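Local coordinates for protein GCN5-related N-acetyltransferase (Sphaerobacter thermophilus, PDB 3TT2) that probably transfers acyl groups, perhaps acetyl from acetyl-coenzyme A as in other GNAT-family enzymes, at residues 185-188 against 189-193; 204-207 against 208-212; 140-144 against 145-149; 133-136 against 137-140. One frame throughout, in Å; residues are numbered along the deposited sequence.

Interaction 1: residues 185-188 against 189-193; sequences RATY and EAVEE
Tyr188 meets Glu192 one turn further along the α-helix 184-194, the i to i+4 contact of a regular helix in the C-terminal GNAT region. From Tyr188 CB outward, CG stands anti to the backbone N (chi1 165°), which swings the ring toward the C-terminal end of the helix and across the stem of Glu192, which it meets obliquely. There the methylene does the touching: Glu192 CG lies 4.0 Å from Tyr188 CD1, 3.3 Å from CE1 and 3.5 Å from CZ. On the other side of the ring, CE2 lies at the edge of the Arg185 guanidinium, in its plane, and the ring also meets those of Phe206 and Trp209. The Glu192 chain bends at chi2, and its carboxylate runs nearly parallel to the ring, the planes 10° apart. At the tip, Tyr188 OH passes Glu192 CG at 3.6 Å and donates its proton to Ser204 O, while Glu192 OE2 forms a salt bridge with Arg201; both polar ends therefore reach beyond the helix. A phenylalanine here would probably leave Ser204 O without this hydrogen-bond mate, weakening the link to the segment that follows. Glu192 N also bonds to Tyr188 O, one of four consecutive i to i+4 backbone bonds. A turn earlier, the solvent-facing Arg185 and Glu189 pair more loosely, guanidinium and carboxylate planes 72° apart. Glu189 OE2 sits above one guanidinium face, toward its rim, so no N-H is aimed at it and only the charges attract across the long 3.8 Å from OE2 to Arg185 NH2.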
loop_
_atom_site.group_PDB
_atom_site.type_symbol
_atom_site.label_atom_id
_atom_site.label_comp_id
_atom_site.label_asym_id
_atom_site.label_seq_id
_atom_site.Cartn_x
_atom_site.Cartn_y
_atom_site.Cartn_z
ATOM N N ARG A 185 5.609 20.797 -11.437
ATOM C CA ARG A 185 5.436 20.112 -12.714
ATOM C C ARG A 185 6.623 19.219 -13.019
ATOM O O ARG A 185 6.452 18.103 -13.487
ATOM C CB ARG A 185 5.227 21.120 -13.849
ATOM C CG ARG A 185 5.073 20.511 -15.257
ATOM C CD ARG A 185 3.608 20.531 -15.755
ATOM N NE ARG A 185 3.435 19.859 -17.049
ATOM C CZ ARG A 185 3.111 18.574 -17.203
ATOM N NH1 ARG A 185 2.914 17.806 -16.143
ATOM N NH2 ARG A 185 2.977 18.052 -18.419
ATOM N N ALA A 186 7.822 19.716 -12.732
ATOM C CA ALA A 186 9.057 19.017 -13.064
ATOM C C ALA A 186 9.190 17.718 -12.295
ATOM O O ALA A 186 9.698 16.733 -12.820
ATOM C CB ALA A 186 10.236 19.902 -12.780
ATOM N N THR A 187 8.744 17.739 -11.043
ATOM C CA THR A 187 8.807 16.590 -10.153
ATOM C C THR A 187 7.822 15.548 -10.611
ATOM O O THR A 187 8.121 14.360 -10.669
ATOM C CB THR A 187 8.410 16.983 -8.736
ATOM O OG1 THR A 187 9.493 17.680 -8.118
ATOM C CG2 THR A 187 8.087 15.764 -7.920
ATOM N N TYR A 188 6.628 16.016 -10.927
ATOM C CA TYR A 188 5.604 15.167 -11.488
ATOM C C TYR A 188 6.064 14.415 -12.751
ATOM O O TYR A 188 5.736 13.245 -12.930
ATOM C CB TYR A 188 4.375 16.004 -11.810
ATOM C CG TYR A 188 3.433 15.271 -12.712
ATOM C CD1 TYR A 188 2.638 14.249 -12.215
ATOM C CD2 TYR A 188 3.356 15.571 -14.075
ATOM C CE1 TYR A 188 1.774 13.561 -13.036
ATOM C CE2 TYR A 188 2.488 14.891 -14.902
ATOM C CZ TYR A 188 1.707 13.882 -14.375
ATOM O OH TYR A 188 0.842 13.187 -15.179
ATOM N N GLU A 189 6.800 15.089 -13.629
ATOM C CA GLU A 189 7.252 14.466 -14.874
ATOM C C GLU A 189 8.265 13.369 -14.606
ATOM O O GLU A 189 8.303 12.350 -15.290
ATOM C CB GLU A 189 7.866 15.504 -15.816
ATOM C CG GLU A 189 6.854 16.448 -16.429
ATOM C CD GLU A 189 7.499 17.560 -17.245
ATOM O OE1 GLU A 189 8.739 17.755 -17.145
ATOM O OE2 GLU A 189 6.760 18.242 -17.995
ATOM N N ALA A 190 9.097 13.605 -13.606
ATOM C CA ALA A 190 10.147 12.675 -13.255
ATOM C C ALA A 190 9.547 11.441 -12.610
ATOM O O ALA A 190 10.034 10.342 -12.813
ATOM C CB ALA A 190 11.123 13.337 -12.327
ATOM N N VAL A 191 8.483 11.635 -11.839
ATOM C CA VAL A 191 7.794 10.539 -11.166
ATOM C C VAL A 191 7.022 9.678 -12.166
ATOM O O VAL A 191 6.978 8.457 -12.043
ATOM C CB VAL A 191 6.823 11.064 -10.075
ATOM C CG1 VAL A 191 5.978 9.940 -9.510
ATOM C CG2 VAL A 191 7.582 11.725 -8.951
ATOM N N GLU A 192 6.422 10.316 -13.166
ATOM C CA GLU A 192 5.582 9.595 -14.114
ATOM C C GLU A 192 6.421 8.828 -15.099
ATOM O O GLU A 192 5.944 7.927 -15.776
ATOM C CB GLU A 192 4.647 10.546 -14.850
ATOM C CG GLU A 192 3.361 10.815 -14.096
ATOM C CD GLU A 192 2.568 9.547 -13.799
ATOM O OE1 GLU A 192 1.840 9.075 -14.701
ATOM O OE2 GLU A 192 2.673 9.024 -12.665
ATOM N N GLU A 193 7.685 9.202 -15.168
ATOM C CA GLU A 193 8.642 8.593 -16.071
ATOM C C GLU A 193 9.362 7.479 -15.334
ATOM O O GLU A 193 9.314 6.321 -15.751
ATOM C CB GLU A 193 9.621 9.640 -16.589
ATOM C CG GLU A 193 10.738 9.079 -17.438
ATOM C CD GLU A 193 11.657 10.165 -17.968
ATOM O OE1 GLU A 193 11.227 11.340 -18.004
ATOM O OE2 GLU A 193 12.808 9.847 -18.344
#

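Interaction 2: residues 204-207 against 208-212; sequences STFE and RWLSM
The N-terminal end of helix 206-213 is where Phe206, in the first turn, receives Leu210 on its ring and Thr205, at the N-cap position, meets Arg208. Leu210 CG stands over one face of the Phe206 ring, 4.1 Å from its centroid and 18° off the normal, a CH-pi contact. Both methyls of Leu210 lie on that same side, CD2 3.8 Å from Phe206 CE1 and CD1 close to CE2. Phe206 CG is anti to the backbone N (chi1 179°), and this turns the ring forward along the helix, toward Leu210. Trp209 CE3 approaches Phe206 CE1 obliquely at 3.8 Å, and outside the helix Arg185 makes a cation-pi contact with the same ring. An alanine at Phe206 would probably open a gap beside Leu210 and Trp209 and deprive Arg185 of its aromatic mate. On the polar side, Arg208 extends past Thr205 and its NH1 gives a long, weak hydrogen bond to Thr205 OG1 at 3.4 Å, the oxygen lying near the guanidinium plane at its edge. Thr205 O is taken separately by Trp209 N at 3.1 Å. One residue on from Phe206, Glu207 O is gripped twice by Ser211: the backbone N and OG, each 3.1 Å from Glu207 O, arrive from opposite faces of its carbonyl plane. The Ser211 hydroxyl thus spends its hydrogen on the helix itself, doubling the hold on one carbonyl, while the aromatic side is held by dispersion and cation-pi forces.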
loop_
_atom_site.group_PDB
_atom_site.type_symbol
_atom_site.label_atom_id
_atom_site.label_comp_id
_atom_site.label_asym_id
_atom_site.label_seq_id
_atom_site.Cartn_x
_atom_site.Cartn_y
_atom_site.Cartn_z
ATOM N N SER A 204 -1.100 8.670 -13.585
ATOM C CA SER A 204 -1.982 9.731 -13.116
ATOM C C SER A 204 -1.703 10.953 -13.963
ATOM O O SER A 204 -0.557 11.211 -14.321
ATOM C CB SER A 204 -1.703 10.073 -11.651
ATOM O OG SER A 204 -1.965 8.975 -10.804
ATOM N N THR A 205 -2.732 11.722 -14.281
ATOM C CA THR A 205 -2.481 12.985 -14.942
ATOM C C THR A 205 -1.911 13.954 -13.922
ATOM O O THR A 205 -1.778 13.622 -12.747
ATOM C CB THR A 205 -3.748 13.560 -15.517
ATOM O OG1 THR A 205 -4.722 13.656 -14.476
ATOM C CG2 THR A 205 -4.269 12.650 -16.602
ATOM N N PHE A 206 -1.579 15.159 -14.364
ATOM C CA PHE A 206 -0.918 16.118 -13.492
ATOM C C PHE A 206 -1.865 16.673 -12.435
ATOM O O PHE A 206 -1.488 16.812 -11.274
ATOM C CB PHE A 206 -0.291 17.244 -14.312
ATOM C CG PHE A 206 0.387 18.289 -13.488
ATOM C CD1 PHE A 206 1.350 17.943 -12.553
ATOM C CD2 PHE A 206 0.074 19.620 -13.651
ATOM C CE1 PHE A 206 1.982 18.904 -11.790
ATOM C CE2 PHE A 206 0.703 20.583 -12.899
ATOM C CZ PHE A 206 1.661 20.221 -11.963
ATOM N N GLU A 207 -3.095 16.978 -12.820
ATOM C CA GLU A 207 -4.042 17.508 -11.853
ATOM C C GLU A 207 -4.374 16.472 -10.782
ATOM O O GLU A 207 -4.491 16.809 -9.602
ATOM C CB GLU A 207 -5.301 18.033 -12.538
ATOM C CG GLU A 207 -5.031 19.209 -13.467
ATOM C CD GLU A 207 -4.446 18.786 -14.815
ATOM O OE1 GLU A 207 -4.791 17.683 -15.294
ATOM O OE2 GLU A 207 -3.641 19.553 -15.396
ATOM N N ARG A 208 -4.509 15.215 -11.196
ATOM C CA ARG A 208 -4.739 14.109 -10.268
ATOM C C ARG A 208 -3.607 14.025 -9.258
ATOM O O ARG A 208 -3.834 13.916 -8.053
ATOM C CB ARG A 208 -4.840 12.780 -11.022
ATOM C CG ARG A 208 -6.229 12.435 -11.548
ATOM C CD ARG A 208 -6.160 11.355 -12.628
ATOM N NE ARG A 208 -7.478 10.840 -12.999
ATOM C CZ ARG A 208 -8.304 11.432 -13.856
ATOM N NH1 ARG A 208 -7.960 12.573 -14.435
ATOM N NH2 ARG A 208 -9.482 10.883 -14.130
ATOM N N TRP A 209 -2.381 14.077 -9.762
ATOM C CA TRP A 209 -1.210 14.010 -8.914
ATOM C C TRP A 209 -1.183 15.169 -7.927
ATOM O O TRP A 209 -0.881 14.981 -6.751
ATOM C CB TRP A 209 0.038 13.999 -9.770
ATOM C CG TRP A 209 1.301 13.952 -8.989
ATOM C CD1 TRP A 209 1.886 12.853 -8.442
ATOM C CD2 TRP A 209 2.149 15.058 -8.678
ATOM N NE1 TRP A 209 3.046 13.208 -7.801
ATOM C CE2 TRP A 209 3.227 14.559 -7.932
ATOM C CE3 TRP A 209 2.099 16.426 -8.958
ATOM C CZ2 TRP A 209 4.248 15.378 -7.464
ATOM C CZ3 TRP A 209 3.114 17.236 -8.488
ATOM C CH2 TRP A 209 4.171 16.713 -7.756
ATOM N N LEU A 210 -1.522 16.362 -8.404
ATOM C CA LEU A 210 -1.609 17.544 -7.546
ATOM C C LEU A 210 -2.562 17.378 -6.373
ATOM O O LEU A 210 -2.264 17.802 -5.265
ATOM C CB LEU A 210 -2.051 18.762 -8.350
ATOM C CG LEU A 210 -0.991 19.477 -9.183
ATOM C CD1 LEU A 210 -1.516 20.832 -9.618
ATOM C CD2 LEU A 210 0.316 19.617 -8.406
ATOM N N SER A 211 -3.719 16.780 -6.619
ATOM C CA SER A 211 -4.726 16.669 -5.578
ATOM C C SER A 211 -4.376 15.562 -4.603
ATOM O O SER A 211 -4.759 15.612 -3.434
ATOM C CB SER A 211 -6.088 16.401 -6.192
ATOM O OG SER A 211 -6.382 17.377 -7.174
HETATM N N MSE A 212 -3.645 14.560 -5.078
HETATM C CA MSE A 212 -3.265 13.449 -4.220
HETATM C C MSE A 212 -2.141 13.844 -3.286
HETATM O O MSE A 212 -2.015 13.322 -2.178
HETATM C CB MSE A 212 -2.809 12.263 -5.053
HETATM C CG MSE A 212 -3.920 11.428 -5.621
HETATM SE SE MSE A 212 -3.210 9.807 -6.423
HETATM C CE MSE A 212 -2.202 10.578 -7.903
#

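Interaction 3: residues 140-144 against 145-149; sequences RLMEQ and HGYRP. With SO4 (sulfate ion), chain K.
Leu141, Met142 and Gln144 on the last turn of helix 136-144 meet His145 and Tyr147 just beyond its end. Leu141 CD1 presses on the imidazole of His145, 3.6 Å from CD2, a methyl against a heteroaromatic ring. The selenium of selenomethionine Met142 lies obliquely beside the Tyr147 ring, 4.3 Å from the centroid and 31° off the normal, a Met-aromatic contact that continues onto Tyr147 CB. The Met142 chain turns at chi2 (-53°), which brings the selenium beside that ring. Gln144 instead runs extended to a sulfate, probably from the crystallisation liquor: its NE2 donates to sulfate O2 at 2.7 Å, and His145 CE1 comes within 3.6 Å of sulfate O3.

Further out, His145 and Tyr147 are positioned by neighbouring elements. His145 NE2 is hydrogen-bonded to Thr102 OG1 of helix 100-115, Tyr147 OH to Glu109 on the same helix, and the Tyr147 ring meets His129 edge-to-face. The backbone supplies the frame. Tyr147 N bonds to Met142 O at 2.8 Å from above the carbonyl plane, Gly146 N gives a weak bond to Glu143 O at 3.3 Å, and His145 N binds Leu141 O at 3.0 Å. Gly146 has a positive phi of 92°, where a side chain would jam against the preceding carbonyl oxygen. The 6→1 bond from Tyr147 N, the weak 5→2 bond from Gly146 N and the positive phi of the glycine define a Schellman motif, here with the apolar Met142-Tyr147 contact that often accompanies it; it ends the helix and turns the chain into strand 148-159.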
loop_
_atom_site.group_PDB
_atom_site.type_symbol
_atom_site.label_atom_id
_atom_site.label_comp_id
_atom_site.label_asym_id
_atom_site.label_seq_id
_atom_site.Cartn_x
_atom_site.Cartn_y
_atom_site.Cartn_z
ATOM N N ARG A 140 -4.649 -21.018 1.133
ATOM C CA ARG A 140 -5.439 -22.099 0.569
ATOM C C ARG A 140 -6.808 -21.597 0.134
ATOM O O ARG A 140 -7.357 -22.066 -0.861
ATOM C CB ARG A 140 -5.568 -23.277 1.545
ATOM C CG ARG A 140 -6.708 -23.177 2.557
ATOM C CD ARG A 140 -6.796 -24.439 3.402
ATOM N NE ARG A 140 -5.529 -24.736 4.069
ATOM C CZ ARG A 140 -5.307 -24.576 5.372
ATOM N NH1 ARG A 140 -6.276 -24.133 6.162
ATOM N NH2 ARG A 140 -4.120 -24.868 5.889
ATOM N N LEU A 141 -7.353 -20.638 0.876
ATOM C CA LEU A 141 -8.664 -20.092 0.557
ATOM C C LEU A 141 -8.636 -19.395 -0.794
ATOM O O LEU A 141 -9.589 -19.496 -1.559
ATOM C CB LEU A 141 -9.125 -19.119 1.632
ATOM C CG LEU A 141 -10.515 -18.558 1.358
ATOM C CD1 LEU A 141 -11.578 -19.574 1.706
ATOM C CD2 LEU A 141 -10.719 -17.286 2.126
HETATM N N MSE A 142 -7.541 -18.693 -1.077
HETATM C CA MSE A 142 -7.314 -18.085 -2.385
HETATM C C MSE A 142 -7.332 -19.101 -3.505
HETATM O O MSE A 142 -8.026 -18.918 -4.498
HETATM C CB MSE A 142 -5.972 -17.346 -2.421
HETATM C CG MSE A 142 -5.915 -16.078 -1.580
HETATM SE SE MSE A 142 -7.360 -14.821 -1.974
HETATM C CE MSE A 142 -8.664 -15.415 -0.637
ATOM N N GLU A 143 -6.548 -20.162 -3.346
ATOM C CA GLU A 143 -6.422 -21.189 -4.372
ATOM C C GLU A 143 -7.739 -21.936 -4.558
ATOM O O GLU A 143 -8.130 -22.284 -5.671
ATOM C CB GLU A 143 -5.316 -22.169 -4.008
ATOM C CG GLU A 143 -5.082 -23.209 -5.073
ATOM C CD GLU A 143 -3.952 -24.147 -4.732
ATOM O OE1 GLU A 143 -3.316 -23.953 -3.673
ATOM O OE2 GLU A 143 -3.703 -25.079 -5.526
ATOM N N GLN A 144 -8.416 -22.177 -3.450
ATOM C CA GLN A 144 -9.739 -22.769 -3.474
ATOM C C GLN A 144 -10.700 -21.891 -4.283
ATOM O O GLN A 144 -11.588 -22.394 -4.966
ATOM C CB GLN A 144 -10.238 -22.934 -2.037
ATOM C CG GLN A 144 -11.570 -23.619 -1.873
ATOM C CD GLN A 144 -12.052 -23.580 -0.434
ATOM O OE1 GLN A 144 -11.273 -23.318 0.484
ATOM N NE2 GLN A 144 -13.343 -23.829 -0.231
ATOM N N HIS A 145 -10.526 -20.577 -4.195
ATOM C CA HIS A 145 -11.428 -19.640 -4.859
ATOM C C HIS A 145 -10.969 -19.135 -6.198
ATOM O O HIS A 145 -11.599 -18.258 -6.772
ATOM C CB HIS A 145 -11.814 -18.487 -3.954
ATOM C CG HIS A 145 -12.764 -18.893 -2.874
ATOM N ND1 HIS A 145 -13.881 -19.649 -3.130
ATOM C CD2 HIS A 145 -12.743 -18.678 -1.537
ATOM C CE1 HIS A 145 -14.525 -19.875 -1.994
ATOM N NE2 HIS A 145 -13.858 -19.297 -1.018
ATOM N N GLY A 146 -9.853 -19.664 -6.674
ATOM C CA GLY A 146 -9.410 -19.393 -8.025
ATOM C C GLY A 146 -8.476 -18.207 -8.117
ATOM O O GLY A 146 -8.094 -17.793 -9.212
ATOM N N TYR A 147 -8.102 -17.663 -6.965
ATOM C CA TYR A 147 -7.162 -16.553 -6.913
ATOM C C TYR A 147 -5.741 -17.081 -6.984
ATOM O O TYR A 147 -5.366 -17.984 -6.246
ATOM C CB TYR A 147 -7.344 -15.762 -5.629
ATOM C CG TYR A 147 -8.628 -14.968 -5.559
ATOM C CD1 TYR A 147 -9.861 -15.595 -5.392
ATOM C CD2 TYR A 147 -8.603 -13.587 -5.639
ATOM C CE1 TYR A 147 -11.025 -14.858 -5.327
ATOM C CE2 TYR A 147 -9.758 -12.851 -5.571
ATOM C CZ TYR A 147 -10.961 -13.485 -5.420
ATOM O OH TYR A 147 -12.090 -12.721 -5.348
ATOM N N ARG A 148 -4.933 -16.492 -7.847
ATOM C CA ARG A 148 -3.627 -17.042 -8.117
ATOM C C ARG A 148 -2.519 -16.018 -7.850
ATOM O O ARG A 148 -2.702 -14.810 -8.076
ATOM C CB ARG A 148 -3.585 -17.475 -9.584
ATOM C CG ARG A 148 -4.134 -18.915 -9.923
ATOM C CD ARG A 148 -4.292 -19.015 -11.605
ATOM N NE ARG A 148 -5.099 -20.227 -11.953
ATOM C CZ ARG A 148 -5.194 -20.702 -13.213
ATOM N NH1 ARG A 148 -4.540 -20.034 -14.252
ATOM N NH2 ARG A 148 -5.901 -21.878 -13.496
ATOM N N PRO A 149 -1.366 -16.501 -7.354
ATOM C CA PRO A 149 -0.211 -15.671 -6.995
ATOM C C PRO A 149 0.367 -14.957 -8.189
ATOM O O PRO A 149 0.653 -15.583 -9.207
ATOM C CB PRO A 149 0.795 -16.686 -6.463
ATOM C CG PRO A 149 -0.060 -17.783 -5.919
ATOM C CD PRO A 149 -1.185 -17.893 -6.913
HETATM S S SO4 K . -15.353 -24.627 -3.258
HETATM O O1 SO4 K . -14.955 -24.865 -4.640
HETATM O O2 SO4 K . -14.307 -25.098 -2.359
HETATM O O3 SO4 K . -15.572 -23.199 -3.056
HETATM O O4 SO4 K . -16.584 -25.355 -2.971
#

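Interaction 4: residues 133-136 against 137-140; sequences ASST and SALR
The guanidinium of Arg140 lies with one face turned to the first turn of helix 136-144: Thr136 O stands 3.7 Å above its plane and Ser137 CA 3.6 Å above it, both displaced toward the rim. An oxygen so placed is not addressed by the guanidinium N-H groups; it receives Arg140 N at 3.1 Å instead. Arg140 CG sits between the backbone N and the carbonyl carbon (chi1 86°), and a further bend at chi3 brings the chain back over Thr136, leaving Thr136 OG1 4.1 Å from Arg140 NH2. Ser135 occupies the N-cap position, though its hydroxyl makes no capping bond; its carbonyl accepts the first i to i+4 bond of the helix. Leu139 N donates to Ser135 O at 3.2 Å, in the carbonyl plane and nearly straight (159°), and Ala138 N adds a weak bond to the same oxygen. The loop 133-135 joins strand 125-132 to the helix; Leu139 packs on Ile131 and, from strand 305-316, His313. Ser137 OG is hydrogen-bonded to a bound MES molecule, probably from the crystallisation liquor. On the loop side, Leu139 reaches back beyond the N-cap, its CD2 methyl resting 3.4 Å from Ala133 O.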
loop_
_atom_site.group_PDB
_atom_site.type_symbol
_atom_site.label_atom_id
_atom_site.label_comp_id
_atom_site.label_asym_id
_atom_site.label_seq_id
_atom_site.Cartn_x
_atom_site.Cartn_y
_atom_site.Cartn_z
ATOM N N ALA A 133 2.334 -13.741 3.576
ATOM C CA ALA A 133 3.004 -14.961 3.120
ATOM C C ALA A 133 2.920 -16.058 4.172
ATOM O O ALA A 133 2.879 -17.250 3.845
ATOM C CB ALA A 133 4.463 -14.683 2.757
ATOM N N SER A 134 2.860 -15.641 5.433
ATOM C CA SER A 134 2.901 -16.569 6.557
ATOM C C SER A 134 1.635 -17.411 6.781
ATOM O O SER A 134 1.745 -18.560 7.221
ATOM C CB SER A 134 3.284 -15.834 7.847
ATOM O OG SER A 134 2.231 -14.995 8.279
ATOM N N SER A 135 0.448 -16.884 6.463
ATOM C CA SER A 135 -0.764 -17.610 6.850
ATOM C C SER A 135 -1.282 -18.545 5.766
ATOM O O SER A 135 -1.880 -18.136 4.771
ATOM C CB SER A 135 -1.872 -16.665 7.341
ATOM O OG SER A 135 -2.105 -15.588 6.455
ATOM N N THR A 136 -1.112 -19.827 6.043
ATOM C CA THR A 136 -1.367 -20.874 5.085
ATOM C C THR A 136 -2.853 -21.025 4.909
ATOM O O THR A 136 -3.313 -21.521 3.887
ATOM C CB THR A 136 -0.776 -22.191 5.595
ATOM O OG1 THR A 136 -1.085 -22.338 6.993
ATOM C CG2 THR A 136 0.729 -22.168 5.416
ATOM N N SER A 137 -3.596 -20.585 5.919
ATOM C CA SER A 137 -5.046 -20.710 5.921
ATOM C C SER A 137 -5.643 -19.915 4.770
ATOM O O SER A 137 -6.475 -20.423 4.014
ATOM C CB SER A 137 -5.622 -20.204 7.244
ATOM O OG SER A 137 -5.643 -18.786 7.281
ATOM N N ALA A 138 -5.205 -18.666 4.640
ATOM C CA ALA A 138 -5.736 -17.785 3.618
ATOM C C ALA A 138 -5.120 -18.109 2.270
ATOM O O ALA A 138 -5.753 -17.934 1.230
ATOM C CB ALA A 138 -5.495 -16.353 3.992
ATOM N N LEU A 139 -3.882 -18.585 2.291
ATOM C CA LEU A 139 -3.224 -19.039 1.069
ATOM C C LEU A 139 -4.022 -20.136 0.355
ATOM O O LEU A 139 -4.052 -20.188 -0.880
ATOM C CB LEU A 139 -1.817 -19.542 1.383
ATOM C CG LEU A 139 -0.613 -18.667 1.022
ATOM C CD1 LEU A 139 -0.987 -17.217 0.930
ATOM C CD2 LEU A 139 0.488 -18.853 2.047
ATOM N N ARG A 140 -4.649 -21.018 1.133
ATOM C CA ARG A 140 -5.439 -22.099 0.569
ATOM C C ARG A 140 -6.808 -21.597 0.134
ATOM O O ARG A 140 -7.357 -22.066 -0.861
ATOM C CB ARG A 140 -5.568 -23.277 1.545
ATOM C CG ARG A 140 -6.708 -23.177 2.557
ATOM C CD ARG A 140 -6.796 -24.439 3.402
ATOM N NE ARG A 140 -5.529 -24.736 4.069
ATOM C CZ ARG A 140 -5.307 -24.576 5.372
ATOM N NH1 ARG A 140 -6.276 -24.133 6.162
ATOM N NH2 ARG A 140 -4.120 -24.868 5.889
#

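In the fold
The four contacts form two pairs on opposite sides of the chain's centre. Interactions 1 and 2, on consecutive helices of the C-terminal GNAT region, have centres about 11 Å apart and are tied at Ser204, whose O is 2.6 Å from Tyr188 OH and whose N is 3.2 Å from Glu192 OE1. Interactions 4 and 3 mark the beginning and end of helix 136-144, about 10 Å apart between centres and sharing Arg140; bound MES and sulfate lie close to both, and may mark a pocket there. Between the pairs, centres are 35 to 38 Å apart and nearest atoms at least about 24 Å, so neither pair touches the other directly.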